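Local atomic coordinates of iron aquisition yersiniabactin synthesis enzyme, YbtT (Escherichia coli, PDB entry 6BA9), a protein that acts as a low-specificity type II thioesterase that maintains yersiniabactin production, probably by hydrolysing thioester-bound acyl groups from the assembly line. Residues A87-G92 with H226-Q231; L192-H197 with P219-G224. The protein carries 1 engineered substitution. All coordinates share one frame; numbering follows the deposited sequence.

Interaction 1 (A87-G92 with H226-Q231). Engineered in segment 87-92: A90 (natural residue Ser).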
ATOM      1  N   ALA A  87       3.798   3.968  -3.906  1.00 11.19           N
ATOM      2  CA  ALA A  87       2.734   3.047  -4.276  1.00 11.39           C
ATOM      3  C   ALA A  87       2.213   2.329  -3.037  1.00 10.16           C
ATOM      4  O   ALA A  87       2.938   2.137  -2.060  1.00 10.60           O
ATOM      5  CB  ALA A  87       3.234   2.003  -5.261  1.00 13.01           C
ATOM      6  N   GLY A  88       0.955   1.912  -3.081  1.00 11.07           N
ATOM      7  CA  GLY A  88       0.411   1.084  -2.020  1.00 11.14           C
ATOM      8  C   GLY A  88      -0.804   0.334  -2.494  1.00 11.96           C
ATOM      9  O   GLY A  88      -1.526   0.798  -3.383  1.00 11.03           O
ATOM     10  N   HIS A  89      -1.031  -0.840  -1.902  1.00 10.95           N
ATOM     11  CA  HIS A  89      -2.175  -1.692  -2.204  1.00 11.22           C
ATOM     12  C   HIS A  89      -3.022  -1.855  -0.948  1.00 11.88           C
ATOM     13  O   HIS A  89      -2.496  -2.169   0.129  1.00 11.13           O
ATOM     14  CB  HIS A  89      -1.706  -3.067  -2.686  1.00 11.61           C
ATOM     15  CG  HIS A  89      -2.808  -3.934  -3.205  1.00 12.29           C
ATOM     16  ND1 HIS A  89      -3.498  -3.663  -4.375  1.00 11.99           N
ATOM     17  CD2 HIS A  89      -3.350  -5.072  -2.703  1.00 12.56           C
ATOM     18  CE1 HIS A  89      -4.387  -4.620  -4.584  1.00 13.60           C
ATOM     19  NE2 HIS A  89      -4.325  -5.477  -3.580  1.00 11.93           N
ATOM     20  N   ALA A  90      -4.325  -1.652  -1.090  1.00 11.26           N
ATOM     21  CA  ALA A  90      -5.291  -1.811   0.007  1.00 12.47           C
ATOM     22  C   ALA A  90      -4.882  -0.874   1.143  1.00 11.92           C
ATOM     23  O   ALA A  90      -4.725   0.330   0.888  1.00 11.29           O
ATOM     24  CB  ALA A  90      -5.483  -3.293   0.345  1.00 12.02           C
ATOM     25  N   MET A  91      -4.659  -1.355   2.364  1.00 10.87           N
ATOM     26  CA  MET A  91      -4.222  -0.470   3.440  1.00 11.85           C
ATOM     27  C   MET A  91      -3.029   0.365   3.011  1.00 12.26           C
ATOM     28  O   MET A  91      -2.886   1.532   3.410  1.00 11.42           O
ATOM     29  CB  MET A  91      -3.813  -1.305   4.658  1.00 11.35           C
ATOM     30  CG  MET A  91      -3.043  -0.574   5.724  1.00 10.59           C
ATOM     31  SD  MET A  91      -2.630  -1.717   7.057  1.00 13.99           S
ATOM     32  CE  MET A  91      -1.692  -0.634   8.112  1.00 13.94           C
ATOM     33  N   GLY A  92      -2.105  -0.242   2.259  1.00 11.35           N
ATOM     34  CA  GLY A  92      -0.909   0.472   1.857  1.00 11.39           C
ATOM     35  C   GLY A  92      -1.200   1.675   0.989  1.00 10.35           C
ATOM     36  O   GLY A  92      -0.434   2.636   0.998  1.00 10.30           O
ATOM     37  N   HIS A 226      -7.669 -10.021  -5.608  1.00 15.03           N
ATOM     38  CA  HIS A 226      -7.138  -8.983  -4.716  1.00 13.62           C
ATOM     39  C   HIS A 226      -5.616  -9.000  -4.634  1.00 15.66           C
ATOM     40  O   HIS A 226      -5.004  -7.976  -4.315  1.00 16.16           O
ATOM     41  CB  HIS A 226      -7.713  -9.118  -3.296  1.00 15.01           C
ATOM     42  CG  HIS A 226      -7.351  -7.980  -2.377  1.00 15.75           C
ATOM     43  ND1 HIS A 226      -7.680  -6.677  -2.654  1.00 19.23           N
ATOM     44  CD2 HIS A 226      -6.673  -7.960  -1.206  1.00 20.60           C
ATOM     45  CE1 HIS A 226      -7.225  -5.893  -1.686  1.00 20.57           C
ATOM     46  NE2 HIS A 226      -6.614  -6.652  -0.795  1.00 18.61           N
ATOM     47  N   PHE A 227      -4.972 -10.130  -4.902  1.00 14.01           N
ATOM     48  CA  PHE A 227      -3.525 -10.207  -4.805  1.00 14.93           C
ATOM     49  C   PHE A 227      -2.820 -10.008  -6.148  1.00 13.12           C
ATOM     50  O   PHE A 227      -1.654 -10.385  -6.298  1.00 14.46           O
ATOM     51  CB  PHE A 227      -3.117 -11.484  -4.071  1.00 18.24           C
ATOM     52  CG  PHE A 227      -3.580 -11.478  -2.636  1.00 19.71           C
ATOM     53  CD1 PHE A 227      -2.900 -10.740  -1.685  1.00 22.64           C
ATOM     54  CD2 PHE A 227      -4.759 -12.104  -2.271  1.00 23.60           C
ATOM     55  CE1 PHE A 227      -3.346 -10.681  -0.375  1.00 23.86           C
ATOM     56  CE2 PHE A 227      -5.207 -12.051  -0.966  1.00 20.08           C
ATOM     57  CZ  PHE A 227      -4.505 -11.346  -0.020  1.00 21.56           C
ATOM     58  N   TYR A 228      -3.480  -9.344  -7.090  1.00 13.47           N
ATOM     59  CA  TYR A 228      -2.883  -9.070  -8.394  1.00 14.81           C
ATOM     60  C   TYR A 228      -1.507  -8.394  -8.333  1.00 15.07           C
ATOM     61  O   TYR A 228      -0.696  -8.637  -9.229  1.00 14.73           O
ATOM     62  CB  TYR A 228      -3.850  -8.323  -9.333  1.00 13.63           C
ATOM     63  CG  TYR A 228      -4.228  -6.908  -8.914  1.00 12.59           C
ATOM     64  CD1 TYR A 228      -3.365  -5.845  -9.133  1.00 13.68           C
ATOM     65  CD2 TYR A 228      -5.457  -6.644  -8.336  1.00 13.83           C
ATOM     66  CE1 TYR A 228      -3.709  -4.548  -8.747  1.00 12.89           C
ATOM     67  CE2 TYR A 228      -5.815  -5.352  -7.952  1.00 12.78           C
ATOM     68  CZ  TYR A 228      -4.935  -4.321  -8.161  1.00 11.75           C
ATOM     69  OH  TYR A 228      -5.322  -3.066  -7.764  1.00 13.80           O
ATOM     70  N   PRO A 229      -1.161  -7.549  -7.348  1.00 13.44           N
ATOM     71  CA  PRO A 229       0.191  -6.959  -7.402  1.00 13.29           C
ATOM     72  C   PRO A 229       1.296  -7.996  -7.356  1.00 14.99           C
ATOM     73  O   PRO A 229       2.385  -7.774  -7.912  1.00 15.41           O
ATOM     74  CB  PRO A 229       0.231  -6.017  -6.193  1.00 15.03           C
ATOM     75  CG  PRO A 229      -1.213  -5.639  -5.996  1.00 13.84           C
ATOM     76  CD  PRO A 229      -1.972  -6.932  -6.278  1.00 13.13           C
ATOM     77  N   ILE A 230       1.041  -9.108  -6.678  1.00 15.29           N
ATOM     78  CA  ILE A 230       1.998 -10.202  -6.535  1.00 16.84           C
ATOM     79  C   ILE A 230       1.775 -11.266  -7.597  1.00 20.64           C
ATOM     80  O   ILE A 230       2.694 -11.630  -8.325  1.00 22.23           O
ATOM     81  CB  ILE A 230       1.902 -10.774  -5.105  1.00 20.26           C
ATOM     82  CG1 ILE A 230       2.358  -9.705  -4.098  1.00 22.24           C
ATOM     83  CG2 ILE A 230       2.735 -12.040  -4.975  1.00 19.82           C
ATOM     84  CD1 ILE A 230       1.871  -9.972  -2.671  1.00 29.63           C
ATOM     85  N   GLN A 231       0.538 -11.732  -7.730  1.00 15.99           N
ATOM     86  CA  GLN A 231       0.235 -12.816  -8.660  1.00 18.69           C
ATOM     87  C   GLN A 231       0.295 -12.370 -10.117  1.00 21.75           C
ATOM     88  O   GLN A 231       0.526 -13.203 -11.004  1.00 24.26           O
ATOM     89  CB  GLN A 231      -1.141 -13.388  -8.333  1.00 20.70           C
ATOM     90  CG  GLN A 231      -1.280 -13.863  -6.890  1.00 26.36           C
ATOM     91  CD  GLN A 231      -0.481 -15.113  -6.634  1.00 31.86           C
ATOM     92  OE1 GLN A 231      -0.494 -16.036  -7.444  1.00 43.06           O
ATOM     93  NE2 GLN A 231       0.236 -15.149  -5.518  1.00 37.56           N
TER
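H89 and A90, at the turn between strand 84-89 and helix 91-105, pack against H226, Y228 and P229 in a buried aromatic contact at the nucleophile elbow of an alpha/beta-hydrolase fold. A90 is an engineered alanine in place of the natural serine, and its backbone angles (phi 58°, psi -124°) are the strained ones familiar at this elbow. Its CB sits at the edge of the H226 imidazole, 3.7 Å from H226 NE2. The other ring nitrogen, H226 ND1, is hydrogen-bonded to D198, consistent with a Ser-His-Asp catalytic triad whose serine oxygen is absent here.

H89 helps hold the backbone that bears this histidine. Its CG lies anti to the backbone N, and H89 NE2 donates to H226 O at 2.7 Å, a short but bent bond (135° at the hydrogen). H89 NE2 also lies over the rim of one H226 face, 3.5 Å from H226 CE1, the two rings being oblique to each other. P229 CG sits over one face of the H89 ring, 3.5 Å from its centroid, in a CH-pi contact. The H89 and Y228 rings pair edge-to-face, H89 edge to Y228 face, their centroids 5.0 Å apart.

H89 ND1 and Y228 OH both hydrogen-bond S116 OG, which ties the cluster to neighbouring strand 112-116, while M19 of strand 16-20 touches H89 and helix 91-105 leads away from the elbow.

Interaction 2 (L192-H197 with P219-G224)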
ATOM      1  N   LEU A 192      -4.530   5.133 -10.599  1.00 12.07           N
ATOM      2  CA  LEU A 192      -5.439   4.271  -9.869  1.00 11.28           C
ATOM      3  C   LEU A 192      -5.466   2.912 -10.548  1.00 12.45           C
ATOM      4  O   LEU A 192      -5.660   2.831 -11.771  1.00 12.89           O
ATOM      5  CB  LEU A 192      -6.853   4.856  -9.886  1.00 12.81           C
ATOM      6  CG  LEU A 192      -7.044   6.274  -9.342  1.00 13.49           C
ATOM      7  CD1 LEU A 192      -8.503   6.702  -9.425  1.00 14.23           C
ATOM      8  CD2 LEU A 192      -6.553   6.404  -7.924  1.00 14.40           C
ATOM      9  N   LEU A 193      -5.253   1.856  -9.763  1.00 13.09           N
ATOM     10  CA  LEU A 193      -5.304   0.483 -10.233  1.00 12.66           C
ATOM     11  C   LEU A 193      -6.381  -0.269  -9.470  1.00 12.57           C
ATOM     12  O   LEU A 193      -6.571  -0.065  -8.261  1.00 12.63           O
ATOM     13  CB  LEU A 193      -3.952  -0.210 -10.026  1.00 12.18           C
ATOM     14  CG  LEU A 193      -2.750   0.366 -10.763  1.00 12.28           C
ATOM     15  CD1 LEU A 193      -1.516  -0.432 -10.410  1.00 15.65           C
ATOM     16  CD2 LEU A 193      -2.981   0.349 -12.262  1.00 15.38           C
ATOM     17  N   CYS A 194      -7.076  -1.150 -10.175  1.00 13.25           N
ATOM     18  CA  CYS A 194      -8.010  -2.077  -9.545  1.00 13.43           C
ATOM     19  C   CYS A 194      -7.917  -3.421 -10.255  1.00 13.56           C
ATOM     20  O   CYS A 194      -7.333  -3.540 -11.340  1.00 14.81           O
ATOM     21  CB  CYS A 194      -9.435  -1.522  -9.510  1.00 12.64           C
ATOM     22  SG  CYS A 194     -10.239  -1.451 -11.137  1.00 15.97           S
ATOM     23  N   GLY A 195      -8.493  -4.432  -9.618  1.00 12.89           N
ATOM     24  CA  GLY A 195      -8.466  -5.790 -10.136  1.00 14.25           C
ATOM     25  C   GLY A 195      -9.798  -6.210 -10.733  1.00 17.31           C
ATOM     26  O   GLY A 195     -10.853  -5.960 -10.160  1.00 19.32           O
ATOM     27  N   SER A 196      -9.729  -6.886 -11.885  1.00 16.22           N
ATOM     28  CA  SER A 196     -10.951  -7.290 -12.582  1.00 18.16           C
ATOM     29  C   SER A 196     -11.868  -8.115 -11.692  1.00 19.82           C
ATOM     30  O   SER A 196     -13.099  -8.013 -11.796  1.00 20.05           O
ATOM     31  CB  SER A 196     -10.599  -8.103 -13.832  1.00 16.79           C
ATOM     32  OG  SER A 196      -9.854  -9.266 -13.538  1.00 18.60           O
ATOM     33  N   HIS A 197     -11.290  -8.960 -10.851  1.00 16.65           N
ATOM     34  CA  HIS A 197     -12.036  -9.856  -9.979  1.00 17.84           C
ATOM     35  C   HIS A 197     -11.599  -9.695  -8.532  1.00 17.93           C
ATOM     36  O   HIS A 197     -11.562 -10.659  -7.770  1.00 19.60           O
ATOM     37  CB  HIS A 197     -11.911 -11.303 -10.462  1.00 20.18           C
ATOM     38  CG  HIS A 197     -12.518 -11.517 -11.812  1.00 25.11           C
ATOM     39  ND1 HIS A 197     -11.882 -11.148 -12.980  1.00 24.61           N
ATOM     40  CD2 HIS A 197     -13.723 -12.015 -12.180  1.00 31.71           C
ATOM     41  CE1 HIS A 197     -12.663 -11.423 -14.009  1.00 29.45           C
ATOM     42  NE2 HIS A 197     -13.782 -11.957 -13.553  1.00 29.40           N
ATOM     43  N   PRO A 219      -9.551   4.440 -12.973  1.00 16.17           N
ATOM     44  CA  PRO A 219      -8.853   3.166 -12.735  1.00 16.22           C
ATOM     45  C   PRO A 219      -8.442   2.428 -13.997  1.00 18.41           C
ATOM     46  O   PRO A 219      -9.170   2.406 -15.005  1.00 19.79           O
ATOM     47  CB  PRO A 219      -9.883   2.336 -11.947  1.00 16.10           C
ATOM     48  CG  PRO A 219     -10.832   3.363 -11.337  1.00 17.05           C
ATOM     49  CD  PRO A 219     -10.881   4.467 -12.347  1.00 17.06           C
ATOM     50  N   VAL A 220      -7.237   1.879 -13.950  1.00 14.99           N
ATOM     51  CA  VAL A 220      -6.746   0.927 -14.932  1.00 14.63           C
ATOM     52  C   VAL A 220      -6.920  -0.456 -14.323  1.00 14.04           C
ATOM     53  O   VAL A 220      -6.501  -0.701 -13.182  1.00 14.68           O
ATOM     54  CB  VAL A 220      -5.279   1.215 -15.297  1.00 16.00           C
ATOM     55  CG1 VAL A 220      -4.700   0.105 -16.183  1.00 20.55           C
ATOM     56  CG2 VAL A 220      -5.143   2.608 -15.969  1.00 16.86           C
ATOM     57  N   VAL A 221      -7.582  -1.345 -15.059  1.00 15.39           N
ATOM     58  CA  VAL A 221      -7.967  -2.661 -14.558  1.00 16.77           C
ATOM     59  C   VAL A 221      -6.859  -3.656 -14.875  1.00 18.34           C
ATOM     60  O   VAL A 221      -6.477  -3.839 -16.038  1.00 20.90           O
ATOM     61  CB  VAL A 221      -9.299  -3.115 -15.178  1.00 17.63           C
ATOM     62  CG1 VAL A 221      -9.689  -4.506 -14.654  1.00 21.30           C
ATOM     63  CG2 VAL A 221     -10.399  -2.139 -14.884  1.00 18.35           C
ATOM     64  N   ILE A 222      -6.355  -4.311 -13.844  1.00 16.26           N
ATOM     65  CA  ILE A 222      -5.447  -5.442 -13.976  1.00 16.64           C
ATOM     66  C   ILE A 222      -6.272  -6.717 -13.808  1.00 18.08           C
ATOM     67  O   ILE A 222      -7.088  -6.827 -12.886  1.00 17.36           O
ATOM     68  CB  ILE A 222      -4.315  -5.335 -12.939  1.00 16.39           C
ATOM     69  CG1 ILE A 222      -3.453  -4.100 -13.278  1.00 20.53           C
ATOM     70  CG2 ILE A 222      -3.500  -6.629 -12.897  1.00 17.73           C
ATOM     71  CD1 ILE A 222      -2.333  -3.843 -12.338  1.00 25.71           C
ATOM     72  N   ASP A 223      -6.110  -7.665 -14.730  1.00 19.61           N
ATOM     73  CA  ASP A 223      -6.853  -8.915 -14.630  1.00 17.87           C
ATOM     74  C   ASP A 223      -6.292  -9.751 -13.480  1.00 17.23           C
ATOM     75  O   ASP A 223      -5.122 -10.145 -13.505  1.00 23.09           O
ATOM     76  CB  ASP A 223      -6.781  -9.673 -15.959  1.00 23.49           C
ATOM     77  CG  ASP A 223      -7.589  -8.996 -17.066  1.00 30.70           C
ATOM     78  OD1 ASP A 223      -8.478  -8.160 -16.761  1.00 29.64           O
ATOM     79  OD2 ASP A 223      -7.350  -9.314 -18.252  1.00 42.20           O
ATOM     80  N   GLY A 224      -7.120 -10.033 -12.487  1.00 17.10           N
ATOM     81  CA  GLY A 224      -6.678 -10.764 -11.317  1.00 16.82           C
ATOM     82  C   GLY A 224      -7.625 -10.561 -10.152  1.00 14.87           C
ATOM     83  O   GLY A 224      -8.638  -9.865 -10.251  1.00 18.00           O
TER
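S196 OG is gripped twice: G224 N donates to S196 OG at 3.0 Å from across the contact, and H197 ND1 lies 2.8 Å from S196 OG in a hydrogen bond along its own segment. With chi1 at 59°, OG stands between the backbone N and the carbonyl carbon of S196, within reach of both partners. This serine closes off a parallel strand pair, 190-195 beside 216-222, which helix 203-207 links as a beta-alpha-beta unit at one edge of the alpha/beta-hydrolase sheet.

The ladder behind it is regular. V220 N bonds L192 O, C194 N bonds V220 O, I222 N bonds C194 O, and S196 N bonds I222 O, so V220 and I222 on one strand and C194 on the other each use both N and O. CA-H...O contacts reinforce the pairing, among them G195 CA to I222 O at 3.2 Å.

Side chains divide between the two faces. L193 and V220 lie side by side, with L193 CD2 3.9 Å from V220 CB, and L193 CD1 meets I222 CD1 farther along; helix 233-243 packs on this face. On the reverse, C194 SG touches both P219 CB and V221 CG2, 3.8 Å from V221 CG2, with W203 and V206 of helix 203-207 against it.

Beyond the strands, G224 has backbone angles that call for glycine, since a CB would jam against the preceding carbonyl oxygen. Its own carbonyl is used too: H197 N donates to G224 O at 2.9 Å.

The two contacts, their centres about 10 Å apart, illustrate how a hydrolase sheet presents its probable catalytic groups on loops beyond its strand ends. Interaction 2 pairs strands 190-195 and 216-222 and the turns that follow; the residue just after H197 is D198, and H226 lies two positions beyond G224. That pairing leaves the probable triad acid and histidine on adjoining loops, while interaction 1 sets the histidine beside the elbow at A90. Y228 joins the two by packing: Y228 CE2 comes 3.3 Å from G195 N, and Y228 CD1 is 3.8 Å from I222 CG2. One tyrosine thus touches both H89 and the strand pair.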